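Local coordinates for water-soluble chlorophyll protein (Brassicaceae, PDB 5HPZ) that binds chlorophyll in a water-soluble four-chain assembly and belongs to the beta-trefoil family of Kunitz-type protease inhibitors, at residues Lys17-Pro22 with Tyr52-Pro57; Leu43-Thr48 with Pro155-Thr160; Lys95-Asp100 with Ser122-Glu127. All blocks are in the same frame, centred on the assembly; numbering follows the deposited sequence.

Contact 1: Lys17-Pro22 with Tyr52-Pro57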
loop_
_atom_site.group_PDB
_atom_site.type_symbol
_atom_site.label_atom_id
_atom_site.label_comp_id
_atom_site.label_asym_id
_atom_site.label_seq_id
_atom_site.Cartn_x
_atom_site.Cartn_y
_atom_site.Cartn_z
ATOM N N LYS A 17 -16.023 -19.572 -18.050
ATOM C CA LYS A 17 -15.621 -18.242 -17.636
ATOM C C LYS A 17 -16.401 -17.064 -18.223
ATOM O O LYS A 17 -16.481 -16.865 -19.464
ATOM C CB LYS A 17 -14.136 -18.064 -17.892
ATOM C CG LYS A 17 -13.283 -18.867 -16.919
ATOM C CD LYS A 17 -11.893 -18.292 -16.848
ATOM C CE LYS A 17 -10.944 -19.230 -16.126
ATOM N NZ LYS A 17 -9.972 -19.823 -17.075
ATOM N N TYR A 18 -16.945 -16.258 -17.300
ATOM C CA TYR A 18 -17.593 -14.999 -17.610
ATOM C C TYR A 18 -17.117 -13.816 -16.763
ATOM O O TYR A 18 -16.891 -13.952 -15.564
ATOM C CB TYR A 18 -19.076 -15.159 -17.407
ATOM C CG TYR A 18 -19.623 -16.257 -18.263
ATOM C CD1 TYR A 18 -19.559 -17.600 -17.835
ATOM C CD2 TYR A 18 -20.192 -15.983 -19.486
ATOM C CE1 TYR A 18 -20.030 -18.636 -18.632
ATOM C CE2 TYR A 18 -20.672 -17.010 -20.295
ATOM C CZ TYR A 18 -20.588 -18.338 -19.862
ATOM O OH TYR A 18 -21.064 -19.377 -20.659
ATOM N N PHE A 19 -16.951 -12.666 -17.415
ATOM C CA PHE A 19 -16.909 -11.372 -16.720
ATOM C C PHE A 19 -18.344 -10.989 -16.284
ATOM O O PHE A 19 -19.307 -11.183 -17.043
ATOM C CB PHE A 19 -16.441 -10.271 -17.626
ATOM C CG PHE A 19 -15.113 -10.516 -18.282
ATOM C CD1 PHE A 19 -13.948 -10.604 -17.522
ATOM C CD2 PHE A 19 -15.031 -10.608 -19.671
ATOM C CE1 PHE A 19 -12.714 -10.787 -18.137
ATOM C CE2 PHE A 19 -13.811 -10.814 -20.293
ATOM C CZ PHE A 19 -12.649 -10.903 -19.524
ATOM N N ILE A 20 -18.489 -10.445 -15.078
ATOM C CA ILE A 20 -19.734 -9.788 -14.699
ATOM C C ILE A 20 -19.618 -8.262 -14.887
ATOM O O ILE A 20 -18.794 -7.596 -14.254
ATOM C CB ILE A 20 -20.159 -10.088 -13.264
ATOM C CG1 ILE A 20 -20.361 -11.604 -13.056
ATOM C CG2 ILE A 20 -21.482 -9.400 -12.992
ATOM C CD1 ILE A 20 -20.536 -12.034 -11.612
ATOM N N GLN A 21 -20.446 -7.714 -15.761
ATOM C CA GLN A 21 -20.317 -6.320 -16.124
ATOM C C GLN A 21 -21.625 -5.583 -15.860
ATOM O O GLN A 21 -22.645 -6.003 -16.352
ATOM C CB GLN A 21 -19.884 -6.226 -17.557
ATOM C CG GLN A 21 -18.354 -6.344 -17.630
ATOM C CD GLN A 21 -17.846 -6.484 -19.029
ATOM O OE1 GLN A 21 -18.553 -6.170 -19.983
ATOM N NE2 GLN A 21 -16.639 -6.962 -19.172
ATOM N N PRO A 22 -21.589 -4.539 -15.013
ATOM C CA PRO A 22 -22.790 -3.807 -14.680
ATOM C C PRO A 22 -23.371 -3.144 -15.889
ATOM O O PRO A 22 -22.657 -2.465 -16.588
ATOM C CB PRO A 22 -22.307 -2.757 -13.666
ATOM C CG PRO A 22 -21.129 -3.384 -13.039
ATOM C CD PRO A 22 -20.460 -4.107 -14.170
ATOM N N TYR A 52 -12.261 0.191 -19.878
ATOM C CA TYR A 52 -11.993 -1.010 -20.671
ATOM C C TYR A 52 -11.499 -2.195 -19.844
ATOM O O TYR A 52 -11.137 -3.230 -20.410
ATOM C CB TYR A 52 -10.995 -0.674 -21.770
ATOM C CG TYR A 52 -11.427 0.576 -22.487
ATOM C CD1 TYR A 52 -12.453 0.534 -23.432
ATOM C CD2 TYR A 52 -10.881 1.818 -22.162
ATOM C CE1 TYR A 52 -12.878 1.683 -24.063
ATOM C CE2 TYR A 52 -11.284 2.969 -22.812
ATOM C CZ TYR A 52 -12.295 2.886 -23.741
ATOM O OH TYR A 52 -12.720 4.014 -24.374
ATOM N N GLN A 53 -11.485 -2.070 -18.518
ATOM C CA GLN A 53 -11.198 -3.220 -17.664
ATOM C C GLN A 53 -12.478 -4.091 -17.557
ATOM O O GLN A 53 -13.527 -3.686 -17.034
ATOM C CB GLN A 53 -10.603 -2.816 -16.310
ATOM C CG GLN A 53 -9.430 -1.851 -16.394
ATOM N N PRO A 54 -12.399 -5.327 -18.056
ATOM C CA PRO A 54 -13.564 -6.189 -18.156
ATOM C C PRO A 54 -13.995 -6.883 -16.860
ATOM O O PRO A 54 -15.003 -7.565 -16.829
ATOM C CB PRO A 54 -13.087 -7.247 -19.175
ATOM C CG PRO A 54 -11.616 -7.403 -18.821
ATOM C CD PRO A 54 -11.179 -5.987 -18.579
ATOM N N GLY A 55 -13.232 -6.781 -15.790
ATOM C CA GLY A 55 -13.517 -7.625 -14.649
ATOM C C GLY A 55 -12.580 -8.811 -14.560
ATOM O O GLY A 55 -11.832 -9.140 -15.493
ATOM N N LEU A 56 -12.579 -9.417 -13.402
ATOM C CA LEU A 56 -11.903 -10.697 -13.244
ATOM C C LEU A 56 -12.930 -11.765 -13.489
ATOM O O LEU A 56 -14.036 -11.716 -12.921
ATOM C CB LEU A 56 -11.329 -10.856 -11.835
ATOM C CG LEU A 56 -10.473 -12.099 -11.549
ATOM C CD1 LEU A 56 -9.152 -11.982 -12.298
ATOM C CD2 LEU A 56 -10.225 -12.210 -10.049
ATOM N N PRO A 57 -12.586 -12.764 -14.323
ATOM C CA PRO A 57 -13.599 -13.720 -14.615
ATOM C C PRO A 57 -14.037 -14.482 -13.397
ATOM O O PRO A 57 -13.299 -14.640 -12.404
ATOM C CB PRO A 57 -12.909 -14.710 -15.601
ATOM C CG PRO A 57 -11.635 -14.085 -16.017
ATOM C CD PRO A 57 -11.268 -13.192 -14.854
HETATM O O HOH W 1 -16.162 -10.107 -13.348
#
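One face of the Phe-19 ring is covered by Pro-54, whose CB sits over the ring centre, 3.6 Å from the centroid and only 6° off the ring normal. This is a CH-pi contact, and a proline suits it because its rigid ring offers C-H groups at a fixed place. The neighbouring Pro-54 CG leans toward the rim at Phe-19 CE1, 3.6 Å away. At the edge of the phenyl group, near its plane, lies the carbonyl carbon of Leu-56. Here the first strand of a Kunitz-type beta-trefoil, residues 18-22, is lined by the irregular 52-57 segment that leads into strand 58-62. The first torsion of Phe-19 turns CG anti to its own carbonyl carbon, which sets Phe-19 CG beside the backbone N and 3.3 Å from Pro-54 O.

The Pro-54 carbonyl also receives a nearly straight hydrogen bond from Gln-21: NE2 to Pro-54 O is 2.9 Å, with 176° at the hydrogen. The acceptor lies close to the Gln-21 amide plane, whereas the donor approaches the C=O from its flank, at a C=O...N angle of 109°. The Gln-21 chain is extended beyond CG, which carries the amide out to the Pro-54 carbonyl.

Gly-55 follows with backbone angles at which a CB would jam against the preceding carbonyl oxygen, so glycine fits where other residues would be strained. Farther along, Pro-57 CB packs on the aliphatic Lys-17 CD at 3.9 Å, and Tyr-52 of the second subunit packs against Phe-19, Pro-54 and Pro-57, which places this patch at a subunit interface. Leu-56 points its CB away from the strand, and its side chain touches the bound chlorophyll. Its backbone is reached through an ordered water, which accepts from Ile-20 N at 2.9 Å and donates to Leu-56 O at 2.7 Å.

Contact 2: Leu43-Thr48 with Pro155-Thr160. With 68G (13'2-hydroxyl-Chlorophyll a), chain C.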
loop_
_atom_site.group_PDB
_atom_site.type_symbol
_atom_site.label_atom_id
_atom_site.label_comp_id
_atom_site.label_asym_id
_atom_site.label_seq_id
_atom_site.Cartn_x
_atom_site.Cartn_y
_atom_site.Cartn_z
ATOM N N LEU A 43 -11.114 -10.076 1.125
ATOM C CA LEU A 43 -11.279 -9.081 0.115
ATOM C C LEU A 43 -12.747 -8.821 -0.166
ATOM O O LEU A 43 -13.628 -9.722 0.016
ATOM C CB LEU A 43 -10.654 -9.567 -1.181
ATOM C CG LEU A 43 -9.152 -9.779 -1.112
ATOM C CD1 LEU A 43 -8.722 -10.357 -2.436
ATOM C CD2 LEU A 43 -8.397 -8.455 -0.849
ATOM N N GLY A 44 -13.017 -7.603 -0.651
ATOM C CA GLY A 44 -14.350 -7.233 -1.086
ATOM C C GLY A 44 -14.407 -7.344 -2.574
ATOM O O GLY A 44 -13.427 -7.741 -3.222
ATOM N N ILE A 45 -15.543 -6.941 -3.129
ATOM C CA ILE A 45 -15.768 -6.912 -4.531
ATOM C C ILE A 45 -16.245 -5.522 -4.957
ATOM O O ILE A 45 -17.169 -4.968 -4.362
ATOM C CB ILE A 45 -16.812 -7.961 -4.952
ATOM C CG1 ILE A 45 -16.446 -9.324 -4.376
ATOM C CG2 ILE A 45 -16.903 -7.973 -6.462
ATOM C CD1 ILE A 45 -17.489 -10.401 -4.616
ATOM N N THR A 46 -15.551 -4.920 -5.919
ATOM C CA THR A 46 -15.944 -3.606 -6.434
ATOM C C THR A 46 -16.085 -3.637 -7.912
ATOM O O THR A 46 -15.569 -4.553 -8.579
ATOM C CB THR A 46 -14.956 -2.463 -6.121
ATOM O OG1 THR A 46 -13.650 -2.723 -6.707
ATOM C CG2 THR A 46 -14.868 -2.249 -4.648
ATOM N N GLN A 47 -16.785 -2.633 -8.429
ATOM C CA GLN A 47 -16.728 -2.389 -9.868
ATOM C C GLN A 47 -15.555 -1.455 -10.168
ATOM O O GLN A 47 -15.437 -0.393 -9.623
ATOM C CB GLN A 47 -18.047 -1.772 -10.354
ATOM C CG GLN A 47 -17.941 -1.427 -11.832
ATOM C CD GLN A 47 -18.981 -0.473 -12.357
ATOM O OE1 GLN A 47 -19.743 0.146 -11.589
ATOM N NE2 GLN A 47 -19.015 -0.329 -13.710
ATOM N N THR A 48 -14.704 -1.811 -11.102
ATOM C CA THR A 48 -13.683 -0.901 -11.439
ATOM C C THR A 48 -14.272 0.317 -12.212
ATOM O O THR A 48 -15.241 0.209 -12.921
ATOM C CB THR A 48 -12.541 -1.596 -12.184
ATOM O OG1 THR A 48 -11.508 -0.637 -12.405
ATOM C CG2 THR A 48 -13.000 -2.118 -13.459
ATOM N N PRO A 155 -18.158 1.653 -7.067
ATOM C CA PRO A 155 -19.238 0.902 -6.390
ATOM C C PRO A 155 -18.757 -0.404 -5.718
ATOM O O PRO A 155 -18.056 -1.198 -6.363
ATOM C CB PRO A 155 -20.171 0.564 -7.519
ATOM C CG PRO A 155 -19.984 1.688 -8.484
ATOM C CD PRO A 155 -18.535 2.042 -8.440
ATOM N N GLN A 156 -19.078 -0.574 -4.446
ATOM C CA GLN A 156 -18.711 -1.773 -3.724
ATOM C C GLN A 156 -19.950 -2.626 -3.543
ATOM O O GLN A 156 -21.025 -2.079 -3.206
ATOM C CB GLN A 156 -18.177 -1.373 -2.383
ATOM C CG GLN A 156 -17.969 -2.546 -1.508
ATOM C CD GLN A 156 -17.658 -2.167 -0.103
ATOM O OE1 GLN A 156 -17.243 -1.057 0.188
ATOM N NE2 GLN A 156 -17.858 -3.112 0.791
ATOM N N LEU A 157 -19.813 -3.949 -3.694
ATOM C CA LEU A 157 -20.950 -4.827 -3.587
ATOM C C LEU A 157 -21.305 -5.051 -2.187
ATOM O O LEU A 157 -20.450 -5.387 -1.379
ATOM C CB LEU A 157 -20.727 -6.188 -4.238
ATOM C CG LEU A 157 -21.073 -6.272 -5.711
ATOM C CD1 LEU A 157 -20.204 -5.322 -6.560
ATOM C CD2 LEU A 157 -20.939 -7.691 -6.179
ATOM N N ILE A 158 -22.610 -4.922 -1.916
ATOM C CA ILE A 158 -23.238 -5.327 -0.663
ATOM C C ILE A 158 -24.528 -6.107 -0.903
ATOM O O ILE A 158 -25.031 -6.182 -2.012
ATOM C CB ILE A 158 -23.605 -4.108 0.163
ATOM C CG1 ILE A 158 -24.610 -3.266 -0.626
ATOM C CG2 ILE A 158 -22.334 -3.361 0.569
ATOM C CD1 ILE A 158 -24.754 -1.863 -0.116
ATOM N N ALA A 159 -25.052 -6.749 0.131
ATOM C CA ALA A 159 -26.395 -7.299 0.099
ATOM C C ALA A 159 -27.382 -6.340 0.775
ATOM O O ALA A 159 -27.162 -5.864 1.875
ATOM C CB ALA A 159 -26.478 -8.689 0.753
ATOM N N THR A 160 -28.499 -6.096 0.102
ATOM C CA THR A 160 -29.420 -5.070 0.538
ATOM C C THR A 160 -30.824 -5.454 0.106
ATOM O O THR A 160 -31.010 -6.141 -0.901
ATOM C CB THR A 160 -29.055 -3.726 -0.117
ATOM O OG1 THR A 160 -29.889 -2.697 0.390
ATOM C CG2 THR A 160 -29.234 -3.758 -1.614
HETATM C C1 68G C . -8.995 1.956 -10.093
HETATM C C2 68G C . -7.506 2.127 -10.420
HETATM C C3 68G C . -6.737 3.029 -9.559
HETATM C C4 68G C . -7.544 3.713 -8.504
HETATM C C5 68G C . -5.263 3.383 -9.773
HETATM C C6 68G C . -4.335 2.303 -9.316
HETATM C C7 68G C . -4.510 1.921 -7.884
HETATM C C8 68G C . -3.228 1.204 -7.516
HETATM C C9 68G C . -3.046 -0.158 -8.230
HETATM C C10 68G C . -3.269 0.920 -6.037
HETATM C C11 68G C . -2.334 1.872 -5.415
HETATM C C12 68G C . -2.308 1.384 -3.973
HETATM C C13 68G C . -2.481 2.637 -3.114
HETATM C C14 68G C . -1.381 3.688 -3.430
HETATM C C15 68G C . -2.433 2.169 -1.644
HETATM C C16 68G C . -3.129 3.176 -0.733
HETATM C C17 68G C . -3.008 2.517 0.632
HETATM C C18 68G C . -3.619 3.481 1.590
HETATM C C19 68G C . -4.126 2.713 2.787
HETATM C C20 68G C . -2.493 4.398 2.070
HETATM O O2A 68G C . -9.259 1.449 -8.740
HETATM C CGA 68G C . -10.446 0.791 -8.825
HETATM O O1A 68G C . -11.218 0.828 -9.796
HETATM C CBA 68G C . -10.743 -0.077 -7.655
HETATM C CAA 68G C . -10.292 -1.519 -8.061
HETATM C C2A 68G C . -8.737 -1.693 -8.137
HETATM C C3A 68G C . -8.191 -1.608 -6.771
HETATM C CMA 68G C . -6.888 -0.884 -6.919
HETATM C C4A 68G C . -7.890 -2.973 -6.331
HETATM C CHB 68G C . -7.401 -3.344 -5.150
HETATM N NA 68G C . -8.095 -3.750 -7.370
HETATM C C1A 68G C . -8.487 -3.070 -8.456
HETATM C CHA 68G C . -8.655 -3.680 -9.641
HETATM C CBD 68G C . -8.936 -3.139 -10.943
HETATM C CGD 68G C . -7.963 -2.132 -11.346
HETATM O O1D 68G C . -8.305 -1.026 -11.826
HETATM O O2D 68G C . -6.660 -2.435 -11.162
HETATM C CED 68G C . -5.792 -1.397 -11.559
HETATM O O 68G C . -10.132 -2.462 -11.043
HETATM C CAD 68G C . -8.928 -4.269 -11.831
HETATM O OBD 68G C . -9.211 -4.198 -13.064
HETATM C C3D 68G C . -8.620 -5.389 -11.108
HETATM C C2D 68G C . -8.392 -6.730 -11.043
HETATM C CMD 68G C . -8.440 -7.584 -12.112
HETATM C C4D 68G C . -8.461 -4.992 -9.845
HETATM N ND 68G C . -8.128 -5.987 -9.040
HETATM C C1D 68G C . -8.082 -7.106 -9.785
HETATM C CHD 68G C . -7.761 -8.366 -9.296
HETATM C C4C 68G C . -7.366 -8.767 -8.072
HETATM N NC 68G C . -7.330 -7.921 -6.998
HETATM MG MG 68G C . -7.755 -5.919 -7.060
HETATM C C3C 68G C . -6.993 -9.992 -7.588
HETATM C CAC 68G C . -6.878 -11.282 -8.370
HETATM C CBC 68G C . -5.459 -11.197 -9.032
HETATM C C2C 68G C . -6.714 -9.871 -6.272
HETATM C CMC 68G C . -6.304 -10.888 -5.482
HETATM C C1C 68G C . -6.918 -8.574 -5.893
HETATM C CHC 68G C . -6.758 -7.976 -4.703
HETATM C C4B 68G C . -6.672 -6.661 -4.397
HETATM N NB 68G C . -7.221 -5.696 -5.147
HETATM C C1B 68G C . -6.974 -4.506 -4.601
HETATM C C2B 68G C . -6.237 -4.733 -3.476
HETATM C CMB 68G C . -5.777 -3.768 -2.640
HETATM C C3B 68G C . -6.105 -6.062 -3.331
HETATM C CAB 68G C . -5.448 -6.815 -2.432
HETATM C CBB 68G C . -5.101 -6.449 -1.004
HETATM O O HOH W 2 -17.713 -5.819 -1.083
#
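Two backbone hydrogen bonds join Ile-45 and Gln-47 to the facing strand: Leu-157 N donates to Ile-45 O at 2.9 Å and Gln-47 N to Pro-155 O at 2.8 Å. Between them Thr-46 pairs with Gln-156 in a single beta bridge, and Thr-46 CA comes within 3.2 Å of Pro-155 O in a C-H...O contact. Proline suits position 155, since the pairing asks only for its carbonyl.

Among the apolar contacts, Ile-45 CG2 meets Leu-157 CD2 at 4.1 Å; CG2, anti to the backbone N, is the branch that reaches Leu-157, and both branched side chains also pack on Ile-111. The Pro-155 ring instead lies against a polar tip, Gln-47 OE1, whose amide is anchored through NE2 to Ser-25 OG and Gly-28 O.

The strands 44-47 and 155-160 belong to different parts of the beta-trefoil and meet at 131°, so the pairing is brief before they diverge. An ordered water extends it, accepting from Ile-45 N and Gln-156 NE2 and placed to donate to Leu-157 O, though other acceptors compete for its protons.

Leu-43 and Thr-48 both touch the chlorophyll. Leu-43 lies over one side of the macrocycle at its rim, CD1 3.8 Å from the methine CHC and CD2 3.7 Å from the vinyl CAB. An alanine here would probably open a gap over the vinyl and methine and leave the vinyl freer to turn. Thr-48 OG1 lies 3.0 Å from the ester carbonyl oxygen O1A of the chlorophyll; where its one proton goes is not settled.

Contact 3: Lys95-Asp100 with Ser122-Glu127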
loop_
_atom_site.group_PDB
_atom_site.type_symbol
_atom_site.label_atom_id
_atom_site.label_comp_id
_atom_site.label_asym_id
_atom_site.label_seq_id
_atom_site.Cartn_x
_atom_site.Cartn_y
_atom_site.Cartn_z
ATOM N N LYS A 95 -11.905 -18.498 -3.136
ATOM C CA LYS A 95 -12.316 -17.477 -4.080
ATOM C C LYS A 95 -13.864 -17.436 -4.285
ATOM O O LYS A 95 -14.335 -16.952 -5.288
ATOM C CB LYS A 95 -11.581 -17.755 -5.382
ATOM C CG LYS A 95 -10.055 -17.927 -5.175
ATOM C CD LYS A 95 -9.297 -18.143 -6.484
ATOM C CE LYS A 95 -7.910 -18.745 -6.274
ATOM N NZ LYS A 95 -7.210 -18.887 -7.589
ATOM N N LEU A 96 -14.629 -18.034 -3.391
ATOM C CA LEU A 96 -16.089 -18.024 -3.531
ATOM C C LEU A 96 -16.651 -16.724 -2.980
ATOM O O LEU A 96 -16.248 -16.299 -1.894
ATOM C CB LEU A 96 -16.768 -19.132 -2.732
ATOM C CG LEU A 96 -16.560 -20.570 -3.180
ATOM C CD1 LEU A 96 -17.681 -21.380 -2.577
ATOM C CD2 LEU A 96 -16.575 -20.707 -4.683
ATOM N N TRP A 97 -17.605 -16.148 -3.713
ATOM C CA TRP A 97 -18.372 -15.023 -3.213
ATOM C C TRP A 97 -19.169 -15.495 -2.056
ATOM O O TRP A 97 -19.618 -16.653 -2.022
ATOM C CB TRP A 97 -19.329 -14.468 -4.271
ATOM C CG TRP A 97 -18.706 -13.847 -5.504
ATOM C CD1 TRP A 97 -17.468 -14.043 -6.014
ATOM C CD2 TRP A 97 -19.316 -12.857 -6.323
ATOM N NE1 TRP A 97 -17.296 -13.277 -7.149
ATOM C CE2 TRP A 97 -18.409 -12.524 -7.339
ATOM C CE3 TRP A 97 -20.561 -12.240 -6.304
ATOM C CZ2 TRP A 97 -18.701 -11.565 -8.318
ATOM C CZ3 TRP A 97 -20.845 -11.320 -7.251
ATOM C CH2 TRP A 97 -19.945 -10.980 -8.239
ATOM N N ALA A 98 -19.373 -14.596 -1.103
ATOM C CA ALA A 98 -20.117 -14.897 0.049
ATOM C C ALA A 98 -20.567 -13.597 0.688
ATOM O O ALA A 98 -19.980 -12.564 0.471
ATOM C CB ALA A 98 -19.249 -15.684 0.983
ATOM N N VAL A 99 -21.601 -13.644 1.493
ATOM C CA VAL A 99 -22.090 -12.468 2.168
ATOM C C VAL A 99 -21.389 -12.412 3.495
ATOM O O VAL A 99 -21.368 -13.409 4.189
ATOM C CB VAL A 99 -23.604 -12.559 2.466
ATOM C CG1 VAL A 99 -24.062 -11.453 3.400
ATOM C CG2 VAL A 99 -24.401 -12.514 1.182
ATOM N N ASP A 100 -20.825 -11.259 3.870
ATOM C CA ASP A 100 -20.107 -11.103 5.161
ATOM C C ASP A 100 -21.092 -11.504 6.290
ATOM O O ASP A 100 -22.117 -10.868 6.435
ATOM C CB ASP A 100 -19.639 -9.647 5.315
ATOM C CG ASP A 100 -18.827 -9.365 6.588
ATOM O OD1 ASP A 100 -18.392 -10.285 7.336
ATOM O OD2 ASP A 100 -18.633 -8.150 6.826
ATOM N N SER A 122 -22.871 -18.492 0.954
ATOM C CA SER A 122 -22.208 -18.534 -0.313
ATOM C C SER A 122 -23.144 -18.777 -1.448
ATOM O O SER A 122 -22.667 -18.939 -2.578
ATOM C CB SER A 122 -21.145 -19.625 -0.302
ATOM O OG SER A 122 -20.222 -19.396 0.748
ATOM N N LEU A 123 -24.444 -18.854 -1.175
ATOM C CA LEU A 123 -25.422 -19.235 -2.225
ATOM C C LEU A 123 -26.125 -18.002 -2.863
ATOM O O LEU A 123 -26.662 -17.154 -2.155
ATOM C CB LEU A 123 -26.524 -20.117 -1.638
ATOM C CG LEU A 123 -26.158 -21.467 -1.023
ATOM C CD1 LEU A 123 -27.425 -22.281 -0.760
ATOM C CD2 LEU A 123 -25.215 -22.228 -1.913
ATOM N N PHE A 124 -26.094 -17.947 -4.192
ATOM C CA PHE A 124 -26.671 -16.898 -4.949
ATOM C C PHE A 124 -27.676 -17.460 -5.897
ATOM O O PHE A 124 -27.588 -18.626 -6.243
ATOM C CB PHE A 124 -25.578 -16.188 -5.744
ATOM C CG PHE A 124 -24.607 -15.478 -4.869
ATOM C CD1 PHE A 124 -23.649 -16.211 -4.150
ATOM C CD2 PHE A 124 -24.648 -14.088 -4.730
ATOM C CE1 PHE A 124 -22.760 -15.568 -3.291
ATOM C CE2 PHE A 124 -23.786 -13.442 -3.844
ATOM C CZ PHE A 124 -22.838 -14.179 -3.134
ATOM N N LYS A 125 -28.598 -16.619 -6.351
ATOM C CA LYS A 125 -29.415 -16.927 -7.516
ATOM C C LYS A 125 -29.312 -15.789 -8.498
ATOM O O LYS A 125 -29.245 -14.621 -8.085
ATOM C CB LYS A 125 -30.875 -17.037 -7.120
ATOM C CG LYS A 125 -31.138 -18.081 -6.053
ATOM C CD LYS A 125 -32.610 -18.048 -5.673
ATOM C CE LYS A 125 -32.977 -19.267 -4.852
ATOM N NZ LYS A 125 -34.354 -19.170 -4.322
ATOM N N ILE A 126 -29.307 -16.139 -9.781
ATOM C CA ILE A 126 -29.362 -15.174 -10.839
ATOM C C ILE A 126 -30.828 -14.992 -11.188
ATOM O O ILE A 126 -31.521 -15.993 -11.329
ATOM C CB ILE A 126 -28.579 -15.656 -12.054
ATOM C CG1 ILE A 126 -27.114 -15.919 -11.643
ATOM C CG2 ILE A 126 -28.706 -14.641 -13.180
ATOM C CD1 ILE A 126 -26.264 -16.568 -12.714
ATOM N N GLU A 127 -31.312 -13.753 -11.285
ATOM C CA GLU A 127 -32.721 -13.516 -11.676
ATOM C C GLU A 127 -32.808 -12.513 -12.822
ATOM O O GLU A 127 -31.950 -11.624 -12.962
ATOM C CB GLU A 127 -33.596 -13.031 -10.517
ATOM C CG GLU A 127 -33.564 -13.830 -9.231
ATOM C CD GLU A 127 -34.327 -15.162 -9.317
ATOM O OE1 GLU A 127 -34.914 -15.460 -10.381
ATOM O OE2 GLU A 127 -34.307 -15.935 -8.339
HETATM O O HOH W 3 -20.393 -18.466 -4.119
#
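Trp-97 and Phe-124 meet edge-on rather than face to face. The far rim of the phenyl group, CE1 and CZ, comes up to Trp-97 CB, with CZ at 3.7 Å, while CE2 lies at the edge of the indole near its plane. Trp-97 O and Ala-98 N sit close to the Phe-124 ring plane, so the ring presents its rim to the backbone; Phe-124 CE1 is 3.6 Å from Trp-97 O.

Trp-97 and Phe-124 share the same first torsion. Each has CG anti to its own carbonyl carbon, beside the backbone N, at chi1 -65° in Trp-97 and -66° in Phe-124. Phe-124 CB points toward the opposite segment, and the ring's CE1 and CZ reach Trp-97 CB. A flat ring suits the place, since its thin edge fits against the backbone, whereas Trp-97 brings a broad surface that continues into the interior.

The hydroxyl of Ser-122 is occupied by Glu-116 O. Its OG comes only to van der Waals distance of Ala-98, 3.8 Å from CB. The methyl of Ala-98 is small enough for the backbones to approach closely here, the CA atoms of Ala-98 and Ser-122 being 4.2 Å apart. An ordered water sits between Trp-97 O (2.9 Å) and Ser-122 O (2.8 Å), near enough to donate to both, although other acceptors compete for its two protons.

This packing joins two strands of the beta-trefoil that belong to separate sheets. Strand 97-99 pairs antiparallel with 111-113, and strand 124-128 with 135-139. Strand 78-82 borders both: its Ile-80 touches Trp-97 and Phe-124, and its Phe-82 ring meets the indole.

From the N terminus, strand 18-22 opens contact 1, and before that contact closes at 52-57 the chain has passed through 43-48, the first half of contact 2. The two therefore cross, and they touch where Pro-22 packs on Gln-47 and Gln-53 on Thr-48. Contact 3 follows, closing the short loop from 95-100 to 122-127 wholly within the long one that ends when 155-160 returns to 43-48. Trp-97 ties the three together: its indole packs on Ile-20 of contact 1 and on Ile-45 and Leu-157 of contact 2. Early, middle and late strands of the trefoil thus converge on one interior.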